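Local coordinates for protein hydrolase (Bacteroides thetaiotaomicron, PDB 2OBB) that is of unknown function but binds magnesium through an aspartate cluster and is probably a hydrolase of the HAD type, at residues A[39-44]-A[111-116]. Numbering follows the deposited sequence.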
loop_
_atom_site.group_PDB
_atom_site.type_symbol
_atom_site.label_atom_id
_atom_site.label_comp_id
_atom_site.label_asym_id
_atom_site.label_seq_id
_atom_site.Cartn_x
_atom_site.Cartn_y
_atom_site.Cartn_z
ATOM N N GLU A 39 3.666 19.774 -8.822
ATOM C CA GLU A 39 2.292 19.681 -9.330
ATOM C C GLU A 39 1.266 19.755 -8.196
ATOM O O GLU A 39 0.084 19.545 -8.427
ATOM C CB GLU A 39 2.089 18.398 -10.142
ATOM C CG GLU A 39 3.305 18.020 -10.994
ATOM C CD GLU A 39 2.996 17.873 -12.477
ATOM O OE1 GLU A 39 1.902 18.318 -12.930
ATOM O OE2 GLU A 39 3.874 17.340 -13.193
ATOM N N LYS A 40 1.752 20.036 -6.982
ATOM C CA LYS A 40 0.938 20.309 -5.782
ATOM C C LYS A 40 0.465 19.076 -5.005
ATOM O O LYS A 40 -0.410 19.193 -4.144
ATOM C CB LYS A 40 -0.266 21.218 -6.095
ATOM C CG LYS A 40 0.071 22.532 -6.783
ATOM C CD LYS A 40 1.225 23.309 -6.141
ATOM C CE LYS A 40 1.421 24.625 -6.921
ATOM N NZ LYS A 40 2.756 25.240 -6.684
ATOM N N HIS A 41 1.027 17.908 -5.309
ATOM C CA HIS A 41 0.699 16.696 -4.548
ATOM C C HIS A 41 1.446 16.804 -3.227
ATOM O O HIS A 41 2.477 17.476 -3.157
ATOM C CB HIS A 41 1.077 15.414 -5.314
ATOM C CG HIS A 41 0.310 15.232 -6.585
ATOM N ND1 HIS A 41 -1.048 14.999 -6.608
ATOM C CD2 HIS A 41 0.698 15.303 -7.881
ATOM C CE1 HIS A 41 -1.463 14.923 -7.861
ATOM N NE2 HIS A 41 -0.421 15.109 -8.653
ATOM N N ARG A 42 0.912 16.167 -2.190
ATOM C CA ARG A 42 1.607 16.074 -0.921
ATOM C C ARG A 42 2.264 14.706 -0.867
ATOM O O ARG A 42 1.627 13.739 -1.242
ATOM C CB ARG A 42 0.638 16.190 0.247
ATOM C CG ARG A 42 0.096 17.567 0.487
ATOM C CD ARG A 42 -0.936 17.511 1.590
ATOM N NE ARG A 42 -1.328 18.859 1.994
ATOM C CZ ARG A 42 -2.214 19.137 2.938
ATOM N NH1 ARG A 42 -2.807 18.169 3.622
ATOM N NH2 ARG A 42 -2.486 20.385 3.212
ATOM N N LEU A 43 3.520 14.646 -0.422
ATOM C CA LEU A 43 4.225 13.392 -0.221
ATOM C C LEU A 43 4.352 13.096 1.249
ATOM O O LEU A 43 4.820 13.922 2.021
ATOM C CB LEU A 43 5.625 13.441 -0.855
ATOM C CG LEU A 43 5.665 13.906 -2.327
ATOM C CD1 LEU A 43 7.098 13.794 -2.857
ATOM C CD2 LEU A 43 4.695 13.161 -3.222
ATOM N N ILE A 44 3.935 11.908 1.644
ATOM C CA ILE A 44 4.132 11.457 3.008
ATOM C C ILE A 44 5.020 10.234 2.963
ATOM O O ILE A 44 4.712 9.279 2.275
ATOM C CB ILE A 44 2.792 11.116 3.707
ATOM C CG1 ILE A 44 1.907 12.366 3.794
ATOM C CG2 ILE A 44 3.028 10.539 5.098
ATOM C CD1 ILE A 44 0.619 12.111 4.564
ATOM N N GLU A 111 3.553 9.048 -15.320
ATOM C CA GLU A 111 2.481 9.013 -16.326
ATOM C C GLU A 111 1.137 8.573 -15.729
ATOM O O GLU A 111 0.099 9.142 -16.047
ATOM C CB GLU A 111 2.863 8.132 -17.511
ATOM C CG GLU A 111 1.754 7.898 -18.501
ATOM C CD GLU A 111 2.205 7.097 -19.729
ATOM O OE1 GLU A 111 3.346 6.552 -19.713
ATOM O OE2 GLU A 111 1.422 7.006 -20.715
HETATM N N MSE A 112 1.144 7.568 -14.864
HETATM C CA MSE A 112 -0.115 7.051 -14.303
HETATM C C MSE A 112 -0.845 8.103 -13.443
HETATM O O MSE A 112 -2.056 8.318 -13.597
HETATM C CB MSE A 112 0.139 5.781 -13.490
HETATM C CG MSE A 112 0.678 4.623 -14.293
HETATM SE SE MSE A 112 0.867 2.982 -13.206
HETATM C CE MSE A 112 1.965 3.552 -11.758
ATOM N N ILE A 113 -0.100 8.747 -12.547
ATOM C CA ILE A 113 -0.630 9.824 -11.711
ATOM C C ILE A 113 -1.103 11.020 -12.563
ATOM O O ILE A 113 -2.227 11.527 -12.384
ATOM C CB ILE A 113 0.439 10.299 -10.703
ATOM C CG1 ILE A 113 0.859 9.140 -9.823
ATOM C CG2 ILE A 113 -0.062 11.455 -9.884
ATOM C CD1 ILE A 113 1.922 9.470 -8.853
ATOM N N LYS A 114 -0.235 11.444 -13.486
ATOM C CA LYS A 114 -0.460 12.624 -14.302
ATOM C C LYS A 114 -1.622 12.449 -15.267
ATOM O O LYS A 114 -2.454 13.338 -15.407
ATOM C CB LYS A 114 0.819 12.970 -15.078
ATOM C CG LYS A 114 0.763 14.296 -15.806
ATOM C CD LYS A 114 1.115 15.455 -14.880
ATOM C CE LYS A 114 0.847 16.794 -15.577
ATOM N NZ LYS A 114 1.976 17.151 -16.475
ATOM N N GLU A 115 -1.668 11.306 -15.939
ATOM C CA GLU A 115 -2.650 11.069 -16.980
ATOM C C GLU A 115 -3.868 10.312 -16.442
ATOM O O GLU A 115 -4.795 10.005 -17.202
ATOM C CB GLU A 115 -2.015 10.307 -18.144
ATOM C CG GLU A 115 -0.718 10.905 -18.665
ATOM C CD GLU A 115 -0.882 12.334 -19.181
ATOM O OE1 GLU A 115 -1.864 12.586 -19.927
ATOM O OE2 GLU A 115 -0.034 13.204 -18.846
ATOM N N LYS A 116 -3.877 10.036 -15.135
ATOM C CA LYS A 116 -4.926 9.222 -14.490
ATOM C C LYS A 116 -5.090 7.901 -15.248
ATOM O O LYS A 116 -6.034 7.697 -16.007
ATOM C CB LYS A 116 -6.242 9.995 -14.361
ATOM C CG LYS A 116 -6.351 10.804 -13.076
ATOM C CD LYS A 116 -7.040 12.154 -13.326
ATOM C CE LYS A 116 -6.964 13.072 -12.091
ATOM N NZ LYS A 116 -7.302 14.502 -12.435
#
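With its CG swung anti to the carbonyl carbon (chi1 -38°) and its chain bent at chi2, Glu39 holds its carboxylate out to Lys114, whose CG runs anti to the backbone N (chi1 -172°) before a bend at chi2 carries its outer methylenes to the glutamate, while a second at chi4 leaves NZ farther from OE1 than CE is. The two side chains meet nearly perpendicular, and the carboxylate lies against the lysine methylenes: OE1 of Glu39 is 3.2 Å from CE of Lys114, whereas its salt bridge to NZ of Lys114 is long, at 3.7 Å. Tyr110 OH hydrogen-bonds OE2 of Glu39 and, weakly, the lysine NZ, linking both charges. Glu39 and Lys40 lead out of helix 29-38 through a Schellman motif, with Lys40 at positive phi and His41 N bonded to Leu36 O; strand 42-45 of the parallel sheet follows, in an alpha/beta fold consistent with the HAD type. Deeper in, NE2 of His41 sits 3.9 Å from CG2 of Ile113, the methyl approaching the ring obliquely. The ring's ND1 is bonded to Met4 N, which helps fix its rotation, while Ile113 also packs on Leu36 and on Val100 of the second subunit.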